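Local structure of mercuric reductase (4YWO) at residues A[378-383]-A[436-441]; A[371-376]-A[444-449]; A[389-394]-A[403-408]. The protein probably reduces mercuric ion to elemental mercury with electrons from NADPH, passing them through its bound FAD as a homodimeric flavoenzyme. All coordinates share one frame; numbering follows the deposited sequence.

Contact 1 (A[378-383]-A[436-441]). With FAD (flavin-adenine dinucleotide), chain B.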
loop_
_atom_site.group_PDB
_atom_site.type_symbol
_atom_site.label_atom_id
_atom_site.label_comp_id
_atom_site.label_asym_id
_atom_site.label_seq_id
_atom_site.Cartn_x
_atom_site.Cartn_y
_atom_site.Cartn_z
ATOM N N VAL A 378 1.779 15.156 2.359
ATOM C CA VAL A 378 2.094 13.841 2.918
ATOM C C VAL A 378 3.589 13.649 2.926
ATOM O O VAL A 378 4.231 13.725 1.844
ATOM C CB VAL A 378 1.343 12.769 2.062
ATOM C CG1 VAL A 378 1.643 11.361 2.531
ATOM C CG2 VAL A 378 -0.163 12.996 2.177
ATOM N N ALA A 379 4.237 13.419 4.086
ATOM C CA ALA A 379 5.681 13.379 4.106
ATOM C C ALA A 379 6.253 12.417 3.112
ATOM O O ALA A 379 7.178 12.745 2.428
ATOM C CB ALA A 379 6.207 12.964 5.493
ATOM N N LYS A 380 5.703 11.190 3.038
ATOM C CA LYS A 380 6.336 10.235 2.169
ATOM C C LYS A 380 6.295 10.691 0.697
ATOM O O LYS A 380 7.179 10.440 -0.080
ATOM C CB LYS A 380 5.678 8.826 2.314
ATOM C CG LYS A 380 6.401 7.738 1.528
ATOM C CD LYS A 380 7.891 7.660 1.936
ATOM C CE LYS A 380 8.669 6.411 1.579
ATOM N NZ LYS A 380 8.173 5.231 2.344
ATOM N N ALA A 381 5.207 11.347 0.312
ATOM C CA ALA A 381 5.054 11.843 -1.080
ATOM C C ALA A 381 6.136 12.902 -1.388
ATOM O O ALA A 381 6.751 12.896 -2.485
ATOM C CB ALA A 381 3.666 12.410 -1.318
ATOM N N GLU A 382 6.511 13.718 -0.398
ATOM C CA GLU A 382 7.634 14.626 -0.539
ATOM C C GLU A 382 8.968 13.900 -0.653
ATOM O O GLU A 382 9.831 14.195 -1.540
ATOM C CB GLU A 382 7.580 15.621 0.656
ATOM C CG GLU A 382 6.266 16.392 0.795
ATOM C CD GLU A 382 6.027 17.190 2.113
ATOM O OE1 GLU A 382 7.025 17.810 2.542
ATOM O OE2 GLU A 382 4.868 17.144 2.700
ATOM N N ILE A 383 9.155 12.882 0.163
ATOM C CA ILE A 383 10.394 12.104 0.201
ATOM C C ILE A 383 10.699 11.375 -1.120
ATOM O O ILE A 383 11.836 11.366 -1.600
ATOM C CB ILE A 383 10.383 11.101 1.387
ATOM C CG1 ILE A 383 10.453 11.841 2.717
ATOM C CG2 ILE A 383 11.512 10.032 1.297
ATOM C CD1 ILE A 383 10.098 10.984 3.916
ATOM N N MET A 436 2.077 3.729 9.986
ATOM C CA MET A 436 3.530 3.744 9.909
ATOM C C MET A 436 3.969 5.033 9.259
ATOM O O MET A 436 3.474 5.412 8.160
ATOM C CB MET A 436 4.071 2.556 9.121
ATOM C CG MET A 436 5.542 2.527 9.101
ATOM S SD MET A 436 6.213 2.052 10.773
ATOM C CE MET A 436 7.781 2.593 10.693
ATOM N N PHE A 437 4.902 5.720 9.909
ATOM C CA PHE A 437 5.527 6.909 9.283
ATOM C C PHE A 437 6.867 6.546 8.694
ATOM O O PHE A 437 7.627 5.774 9.385
ATOM C CB PHE A 437 5.762 7.998 10.370
ATOM C CG PHE A 437 6.261 9.273 9.788
ATOM C CD1 PHE A 437 5.412 10.203 9.210
ATOM C CD2 PHE A 437 7.530 9.526 9.868
ATOM C CE1 PHE A 437 5.944 11.385 8.689
ATOM C CE2 PHE A 437 8.091 10.716 9.379
ATOM C CZ PHE A 437 7.290 11.643 8.797
ATOM N N PRO A 438 7.261 6.998 7.481
ATOM C CA PRO A 438 6.445 7.803 6.541
ATOM C C PRO A 438 5.981 6.822 5.457
ATOM O O PRO A 438 6.828 6.162 4.764
ATOM C CB PRO A 438 7.447 8.806 6.014
ATOM C CG PRO A 438 8.775 8.086 6.101
ATOM C CD PRO A 438 8.665 6.972 7.104
ATOM N N THR A 439 4.680 6.746 5.260
ATOM C CA THR A 439 4.036 5.959 4.193
ATOM C C THR A 439 3.056 6.807 3.474
ATOM O O THR A 439 2.522 7.777 4.026
ATOM C CB THR A 439 3.351 4.672 4.716
ATOM O OG1 THR A 439 2.335 4.962 5.723
ATOM C CG2 THR A 439 4.410 3.705 5.280
ATOM N N ILE A 440 2.722 6.405 2.259
ATOM C CA ILE A 440 1.555 7.063 1.564
ATOM C C ILE A 440 0.244 6.759 2.283
ATOM O O ILE A 440 -0.602 7.629 2.384
ATOM C CB ILE A 440 1.553 6.683 0.087
ATOM C CG1 ILE A 440 2.881 7.119 -0.649
ATOM C CG2 ILE A 440 0.304 7.313 -0.617
ATOM C CD1 ILE A 440 3.058 8.595 -0.728
ATOM N N ALA A 441 0.118 5.569 2.816
ATOM C CA ALA A 441 -1.106 5.132 3.498
ATOM C C ALA A 441 -1.491 5.974 4.690
ATOM O O ALA A 441 -2.683 6.065 5.055
ATOM C CB ALA A 441 -1.016 3.703 3.838
HETATM P PA FAD B . 12.948 12.953 20.269
HETATM O O1A FAD B . 12.345 13.456 18.979
HETATM O O2A FAD B . 14.429 12.672 20.348
HETATM O O5B FAD B . 12.569 13.991 21.440
HETATM C C5B FAD B . 13.577 14.499 22.311
HETATM C C4B FAD B . 13.763 15.990 22.057
HETATM O O4B FAD B . 13.644 16.708 23.288
HETATM C C3B FAD B . 15.136 16.284 21.476
HETATM O O3B FAD B . 15.005 16.906 20.195
HETATM C C2B FAD B . 15.813 17.231 22.446
HETATM O O2B FAD B . 16.121 18.465 21.792
HETATM C C1B FAD B . 14.820 17.470 23.572
HETATM N N9A FAD B . 15.407 17.026 24.861
HETATM C C8A FAD B . 15.954 15.820 25.102
HETATM N N7A FAD B . 16.399 15.731 26.382
HETATM C C5A FAD B . 16.136 16.906 26.983
HETATM C C6A FAD B . 16.343 17.485 28.332
HETATM N N6A FAD B . 16.937 16.771 29.318
HETATM N N1A FAD B . 15.919 18.751 28.544
HETATM C C2A FAD B . 15.327 19.471 27.573
HETATM N N3A FAD B . 15.107 19.009 26.329
HETATM C C4A FAD B . 15.482 17.756 25.977
HETATM N N1 FAD B . 10.590 5.820 13.247
HETATM C C2 FAD B . 9.607 5.530 12.358
HETATM O O2 FAD B . 8.436 5.404 12.778
HETATM N N3 FAD B . 9.840 5.372 11.042
HETATM C C4 FAD B . 11.064 5.490 10.515
HETATM O O4 FAD B . 11.249 5.338 9.287
HETATM C C4X FAD B . 12.196 5.806 11.419
HETATM N N5 FAD B . 13.462 5.942 10.965
HETATM C C5X FAD B . 14.474 6.231 11.816
HETATM C C6 FAD B . 15.768 6.367 11.326
HETATM C C7 FAD B . 16.814 6.664 12.193
HETATM C C7M FAD B . 18.215 6.809 11.660
HETATM C C8 FAD B . 16.550 6.837 13.646
HETATM C C8M FAD B . 17.685 7.158 14.583
HETATM C C9 FAD B . 15.259 6.702 14.141
HETATM C C9A FAD B . 14.213 6.406 13.274
HETATM N N10 FAD B . 12.901 6.268 13.766
HETATM C C10 FAD B . 11.872 5.967 12.854
HETATM C "C1'" FAD B . 12.612 6.433 15.193
HETATM C "C2'" FAD B . 11.990 7.804 15.430
HETATM O "O2'" FAD B . 12.815 8.813 14.836
HETATM C "C3'" FAD B . 11.838 8.084 16.920
HETATM O "O3'" FAD B . 11.150 6.995 17.543
HETATM C "C4'" FAD B . 11.064 9.376 17.157
HETATM O "O4'" FAD B . 11.842 10.489 16.704
HETATM C "C5'" FAD B . 10.736 9.553 18.634
HETATM O "O5'" FAD B . 10.536 10.937 18.915
HETATM P P FAD B . 10.578 11.478 20.430
HETATM O O1P FAD B . 9.967 12.860 20.454
HETATM O O2P FAD B . 10.034 10.399 21.333
HETATM O O3P FAD B . 12.157 11.621 20.708
HETATM O O HOH W 1 3.959 10.031 5.071
#
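Lys380 starts out from helix 379-383 with CG anti to its backbone N (chi1 -174°), and bends at chi2 (56°) and chi4 curl the chain along the facing backbone until NZ donates to Pro438 O at 2.9 Å. That oxygen belongs to the loop before the last helix of the dimerisation domain, where pyridine nucleotide-disulphide oxidoreductases of this family place a cis-proline against the flavin of the partner subunit. The carbonyl is met in its own plane, and the methylenes of Lys380 lie beside it, so a long flexible residue serves as both spacer and donor. A water bridges the two backbones: it accepts from Lys380 N at 2.9 Å and donates to Thr439 O.

Small residues let the helix approach. Ala379 CB lies obliquely against Phe437 CE1, 3.6 Å away, and Ala381 CB meets the CD1 tip of Ile440 at 3.9 Å, that branch having been swung toward the helix. The Ile383 side chain crosses Pro438 at about a right angle, its CD1 resting on CG and CB of the ring. Because the peptide before it is cis, Pro438 folds back on its predecessor, and its CB sits over the centre of the Phe437 ring.

Thr439 turns its CB away from helix 379-383. Its OG1 donates to Met436 O at 2.7 Å and also caps a backbone N of the following turn, while Glu442 accepts from Thr439 N, as in a capping box. Glu412 of the second subunit receives the N-H groups of Ile440 and Ala441. With the loop so fixed, Phe437 O accepts a hydrogen bond from FAD N3 of the second subunit, 2.8 Å away at an N-H...O angle of 148°.

Contact 2 (A[371-376]-A[444-449])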
loop_
_atom_site.group_PDB
_atom_site.type_symbol
_atom_site.label_atom_id
_atom_site.label_comp_id
_atom_site.label_asym_id
_atom_site.label_seq_id
_atom_site.Cartn_x
_atom_site.Cartn_y
_atom_site.Cartn_z
ATOM N N ARG A 371 -13.699 15.801 3.074
ATOM C CA ARG A 371 -12.486 16.568 3.168
ATOM C C ARG A 371 -11.558 16.068 2.080
ATOM O O ARG A 371 -11.545 14.855 1.715
ATOM C CB ARG A 371 -11.789 16.478 4.514
ATOM C CG ARG A 371 -12.531 16.937 5.746
ATOM C CD ARG A 371 -12.622 18.475 5.713
ATOM N NE ARG A 371 -13.344 18.981 6.909
ATOM C CZ ARG A 371 -14.641 19.025 7.061
ATOM N NH1 ARG A 371 -15.488 18.742 6.131
ATOM N NH2 ARG A 371 -15.153 19.496 8.208
ATOM N N VAL A 372 -10.710 16.973 1.639
ATOM C CA VAL A 372 -9.661 16.656 0.662
ATOM C C VAL A 372 -8.322 17.123 1.187
ATOM O O VAL A 372 -8.157 18.287 1.593
ATOM C CB VAL A 372 -9.884 17.355 -0.700
ATOM C CG1 VAL A 372 -8.711 17.077 -1.666
ATOM C CG2 VAL A 372 -11.214 16.999 -1.323
ATOM N N LEU A 373 -7.375 16.207 1.283
ATOM C CA LEU A 373 -5.997 16.413 1.705
ATOM C C LEU A 373 -5.094 16.408 0.439
ATOM O O LEU A 373 -5.098 15.424 -0.347
ATOM C CB LEU A 373 -5.537 15.236 2.550
ATOM C CG LEU A 373 -4.120 15.303 3.130
ATOM C CD1 LEU A 373 -4.078 16.133 4.369
ATOM C CD2 LEU A 373 -3.599 13.870 3.409
ATOM N N PRO A 374 -4.273 17.439 0.174
ATOM C CA PRO A 374 -3.319 17.353 -0.927
ATOM C C PRO A 374 -2.210 16.365 -0.675
ATOM O O PRO A 374 -1.665 16.349 0.455
ATOM C CB PRO A 374 -2.682 18.749 -0.980
ATOM C CG PRO A 374 -3.089 19.414 0.232
ATOM C CD PRO A 374 -4.165 18.717 0.943
ATOM N N MET A 375 -1.782 15.631 -1.708
ATOM C CA MET A 375 -0.681 14.755 -1.520
ATOM C C MET A 375 0.647 15.468 -1.219
ATOM O O MET A 375 1.515 14.926 -0.578
ATOM C CB MET A 375 -0.584 13.961 -2.832
ATOM C CG MET A 375 0.225 12.774 -2.866
ATOM S SD MET A 375 -0.045 11.489 -1.600
ATOM C CE MET A 375 -1.587 10.796 -1.802
ATOM N N SER A 376 0.754 16.724 -1.581
ATOM C CA SER A 376 1.925 17.515 -1.339
ATOM C C SER A 376 2.138 17.682 0.158
ATOM O O SER A 376 3.309 17.928 0.490
ATOM C CB SER A 376 1.738 18.885 -2.073
ATOM O OG SER A 376 0.716 19.588 -1.499
ATOM N N LEU A 444 -4.564 8.347 4.766
ATOM C CA LEU A 444 -5.937 7.999 5.210
ATOM C C LEU A 444 -6.214 8.565 6.601
ATOM O O LEU A 444 -7.277 9.070 6.854
ATOM C CB LEU A 444 -6.150 6.478 5.209
ATOM C CG LEU A 444 -6.079 5.910 3.789
ATOM C CD1 LEU A 444 -6.123 4.394 3.876
ATOM C CD2 LEU A 444 -7.268 6.342 2.956
ATOM N N ARG A 445 -5.215 8.524 7.477
ATOM C CA ARG A 445 -5.409 9.073 8.811
ATOM C C ARG A 445 -5.291 10.605 8.753
ATOM O O ARG A 445 -6.028 11.283 9.433
ATOM C CB ARG A 445 -4.378 8.430 9.784
ATOM C CG ARG A 445 -4.406 9.002 11.214
ATOM C CD ARG A 445 -3.577 8.138 12.207
ATOM N NE ARG A 445 -3.727 8.709 13.527
ATOM C CZ ARG A 445 -3.127 9.802 13.931
ATOM N NH1 ARG A 445 -2.288 10.480 13.133
ATOM N NH2 ARG A 445 -3.402 10.217 15.154
ATOM N N LEU A 446 -4.443 11.152 7.886
ATOM C CA LEU A 446 -4.331 12.599 7.800
ATOM C C LEU A 446 -5.541 13.223 7.287
ATOM O O LEU A 446 -5.992 14.338 7.802
ATOM C CB LEU A 446 -3.136 12.971 6.928
ATOM C CG LEU A 446 -1.741 12.579 7.446
ATOM C CD1 LEU A 446 -0.695 12.748 6.376
ATOM C CD2 LEU A 446 -1.460 13.390 8.734
ATOM N N VAL A 447 -6.195 12.622 6.299
ATOM C CA VAL A 447 -7.457 13.205 5.883
ATOM C C VAL A 447 -8.542 13.064 6.924
ATOM O O VAL A 447 -9.441 13.919 7.036
ATOM C CB VAL A 447 -7.903 12.688 4.470
ATOM C CG1 VAL A 447 -8.375 11.266 4.485
ATOM C CG2 VAL A 447 -8.941 13.593 3.804
ATOM N N ALA A 448 -8.550 11.978 7.684
ATOM C CA ALA A 448 -9.482 11.828 8.843
ATOM C C ALA A 448 -9.276 13.002 9.846
ATOM O O ALA A 448 -10.327 13.544 10.378
ATOM C CB ALA A 448 -9.227 10.472 9.533
ATOM N N LEU A 449 -8.056 13.360 10.118
ATOM C CA LEU A 449 -7.714 14.462 11.044
ATOM C C LEU A 449 -8.290 15.812 10.530
ATOM O O LEU A 449 -8.613 16.732 11.306
ATOM C CB LEU A 449 -6.247 14.583 11.234
ATOM C CG LEU A 449 -5.619 13.539 12.153
ATOM C CD1 LEU A 449 -4.140 13.577 11.984
ATOM C CD2 LEU A 449 -5.960 13.808 13.612
#
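Val447 and Leu373 carry this contact between strand 371-374 and helix 444-449. In Val447, chi1 of 72° puts CG1 in the crowded position between the backbone N and the carbonyl carbon, and CG2 anti to the N. The methyl anti to N, CG2, is the one that lies on the strand, 3.6 Å from Arg371 O and 4.0 Å from Leu373 N. A beta-branched residue is apt here, since its methyl reaches the peptide groups without a long stem.

The backbone of Leu373 aims its CB at the helix, 4.0 Å from Val447 CB; CG, anti to the backbone N (chi1 -178°), then sends the fork on to Leu446. Both methyls face Leu446 CB, CD2 in front at 3.7 Å and CD1 a little farther off at 4.2 Å, while the leucines cross obliquely. Leu446 CG lies anti to its own carbonyl carbon, and the contact is made by its stem.

Of the Arg371 side chain, only CB touches helix 444-449, 4.1 Å from Val447 CG2. A bend at chi2 leads the chain away; the guanidinium makes weak hydrogen bonds to the carbonyls of Ala450 and Phe451, just past the helix. Val372, between Arg371 and Leu373, faces the far side of the sheet, beside Phe390 and Lys392.

No hydrogen bond crosses; the pair meets by van der Waals contact of aliphatic side chains and strand backbone, with Met393 of the neighbouring strand also under Val447. On the helix's other side Ala448 meets helix 427-431. With axes 7.9 Å apart at closest approach and inclined at 129°, this is the layering of the dimerisation domain of the family: a helix laid obliquely over the end strand of an antiparallel sheet.

Contact 3 (A[389-394]-A[403-408]); sequences GFVKMV and VHAVGE
His404 O is gripped twice from the opposite strand: Lys392 N-H points at it almost straight, 2.7 Å away with an angle of 169° and nearly along the C=O axis, and Val391 CA adds a CA-H...O contact at 3.5 Å. The two strands form a beta hairpin, 390-396 with 399-407, in the antiparallel sheet of the dimerisation domain. Lys392 and His404 are a hydrogen-bonded pair, so the exchange is returned by His404 N to Lys392 O at 2.9 Å. Phe390 and Val406 are the next such pair: Val406 N reaches Phe390 O at 2.9 Å, whereas the return bond, Phe390 N to Val406 O, is more bent at 141°.

The non-hydrogen-bonded pairs, Val391-Ala405 between them and Met393-Val403 beyond Lys392-His404, turn to the face covered by helix 442-449. Val391 CG2 meets Ala405 CB at 4.0 Å. Met393, extended to SD and bent at chi3, runs side by side with Val403, its CE beside CG2. Apolar residues, with small Ala405 opposite branched Val391, suit this buried layer.

The other face bears Phe390, Lys392, His404 and Val406, and looks to helix 215-227. Phe390 holds CG in the crowded position between its backbone N and carbonyl carbon (chi1 69°), which swings the ring over the neighbouring strand; Val406 N lies over one face, and CE2 touches Val406 CG2 at 3.5 Å. Lys392, fully extended, carries its charge away from strand 403-407 to salt bridges with Glu214 and Glu216, which would favour its protonated form. His404 NE2 bonds to Leu356 O.

Where the register ends, Gly389 adopts backbone angles that leave no place for a beta carbon, and its bare CA closes to 3.2 Å from Val406 O in a CA-H...O contact.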
loop_
_atom_site.group_PDB
_atom_site.type_symbol
_atom_site.label_atom_id
_atom_site.label_comp_id
_atom_site.label_asym_id
_atom_site.label_seq_id
_atom_site.Cartn_x
_atom_site.Cartn_y
_atom_site.Cartn_z
ATOM N N GLY A 389 -1.380 14.918 -6.495
ATOM C CA GLY A 389 -2.500 14.103 -6.062
ATOM C C GLY A 389 -3.204 14.585 -4.857
ATOM O O GLY A 389 -2.982 15.689 -4.362
ATOM N N PHE A 390 -4.056 13.733 -4.344
ATOM C CA PHE A 390 -4.905 14.023 -3.239
ATOM C C PHE A 390 -5.519 12.804 -2.621
ATOM O O PHE A 390 -5.521 11.718 -3.218
ATOM C CB PHE A 390 -6.068 14.998 -3.646
ATOM C CG PHE A 390 -7.075 14.358 -4.558
ATOM C CD1 PHE A 390 -8.140 13.606 -4.053
ATOM C CD2 PHE A 390 -6.841 14.263 -5.924
ATOM C CE1 PHE A 390 -8.997 12.908 -4.920
ATOM C CE2 PHE A 390 -7.691 13.597 -6.779
ATOM C CZ PHE A 390 -8.752 12.888 -6.295
ATOM N N VAL A 391 -6.083 12.986 -1.441
ATOM C CA VAL A 391 -6.934 11.943 -0.810
ATOM C C VAL A 391 -8.234 12.641 -0.392
ATOM O O VAL A 391 -8.208 13.678 0.303
ATOM C CB VAL A 391 -6.264 11.211 0.375
ATOM C CG1 VAL A 391 -7.171 10.151 0.876
ATOM C CG2 VAL A 391 -5.017 10.607 -0.114
ATOM N N LYS A 392 -9.368 12.090 -0.834
ATOM C CA LYS A 392 -10.697 12.648 -0.477
ATOM C C LYS A 392 -11.467 11.599 0.289
ATOM O O LYS A 392 -11.517 10.423 -0.106
ATOM C CB LYS A 392 -11.465 12.988 -1.715
ATOM C CG LYS A 392 -12.796 13.679 -1.499
ATOM C CD LYS A 392 -13.299 14.190 -2.876
ATOM C CE LYS A 392 -14.465 15.087 -2.698
ATOM N NZ LYS A 392 -14.921 15.619 -4.032
ATOM N N MET A 393 -12.068 12.007 1.380
ATOM C CA MET A 393 -12.827 11.124 2.275
ATOM C C MET A 393 -14.223 11.656 2.457
ATOM O O MET A 393 -14.374 12.892 2.603
ATOM C CB MET A 393 -12.089 10.925 3.595
ATOM C CG MET A 393 -12.742 9.963 4.635
ATOM S SD MET A 393 -11.737 9.699 6.073
ATOM C CE MET A 393 -10.575 8.520 5.410
ATOM N N VAL A 394 -15.207 10.794 2.365
ATOM C CA VAL A 394 -16.602 11.168 2.473
ATOM C C VAL A 394 -17.267 10.401 3.590
ATOM O O VAL A 394 -17.082 9.182 3.698
ATOM C CB VAL A 394 -17.351 10.862 1.183
ATOM C CG1 VAL A 394 -18.810 11.272 1.255
ATOM C CG2 VAL A 394 -16.686 11.407 -0.083
ATOM N N VAL A 403 -13.808 6.816 -0.290
ATOM C CA VAL A 403 -12.429 7.316 -0.311
ATOM C C VAL A 403 -11.968 7.302 -1.751
ATOM O O VAL A 403 -12.160 6.294 -2.469
ATOM C CB VAL A 403 -11.477 6.474 0.585
ATOM C CG1 VAL A 403 -10.038 6.874 0.402
ATOM C CG2 VAL A 403 -11.910 6.419 2.029
ATOM N N HIS A 404 -11.340 8.402 -2.198
ATOM C CA HIS A 404 -10.892 8.596 -3.539
ATOM C C HIS A 404 -9.526 9.168 -3.428
ATOM O O HIS A 404 -9.282 10.092 -2.695
ATOM C CB HIS A 404 -11.840 9.564 -4.280
ATOM C CG HIS A 404 -13.267 9.146 -4.158
ATOM N ND1 HIS A 404 -13.918 8.417 -5.118
ATOM C CD2 HIS A 404 -14.139 9.259 -3.128
ATOM C CE1 HIS A 404 -15.107 8.082 -4.683
ATOM N NE2 HIS A 404 -15.229 8.516 -3.434
ATOM N N ALA A 405 -8.563 8.688 -4.257
ATOM C CA ALA A 405 -7.201 9.170 -4.071
ATOM C C ALA A 405 -6.419 9.080 -5.398
ATOM O O ALA A 405 -6.736 8.245 -6.285
ATOM C CB ALA A 405 -6.486 8.357 -3.022
ATOM N N VAL A 406 -5.440 9.965 -5.539
ATOM C CA VAL A 406 -4.476 9.945 -6.644
ATOM C C VAL A 406 -3.126 10.110 -5.939
ATOM O O VAL A 406 -2.895 11.049 -5.179
ATOM C CB VAL A 406 -4.772 11.093 -7.673
ATOM C CG1 VAL A 406 -3.614 11.130 -8.654
ATOM C CG2 VAL A 406 -6.111 10.899 -8.302
ATOM N N GLY A 407 -2.175 9.227 -6.277
ATOM C CA GLY A 407 -0.840 9.333 -5.725
ATOM C C GLY A 407 -0.059 8.038 -5.948
ATOM O O GLY A 407 -0.568 7.050 -6.523
ATOM N N GLU A 408 1.177 8.055 -5.545
ATOM C CA GLU A 408 2.080 6.939 -5.827
ATOM C C GLU A 408 1.613 5.687 -5.057
ATOM O O GLU A 408 1.554 5.674 -3.826
ATOM C CB GLU A 408 3.507 7.288 -5.326
ATOM C CG GLU A 408 4.555 6.489 -6.035
ATOM C CD GLU A 408 4.630 6.861 -7.553
ATOM O OE1 GLU A 408 4.829 5.870 -8.225
ATOM O OE2 GLU A 408 4.383 8.057 -8.058
#

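All three contacts belong to the dimerisation domain. Contacts 2 and 3, with centres about 8 Å apart, share one sheet: Leu373 N lies 2.8 Å from Val391 O, a probable hydrogen bond joining the end strand to the hairpin. Contact 1, its centre about 12 Å from that of contact 2 and 14 Å from that of contact 3, is the part that meets the partner's flavin. It is tied to contact 2 through Val378 CG2, 3.8 Å from Leu373 CD2, and to contact 3 where Ile440 CG1 packs on Glu408 O. The side chain of Leu446 in contact 2 is already about 13 Å from the FAD.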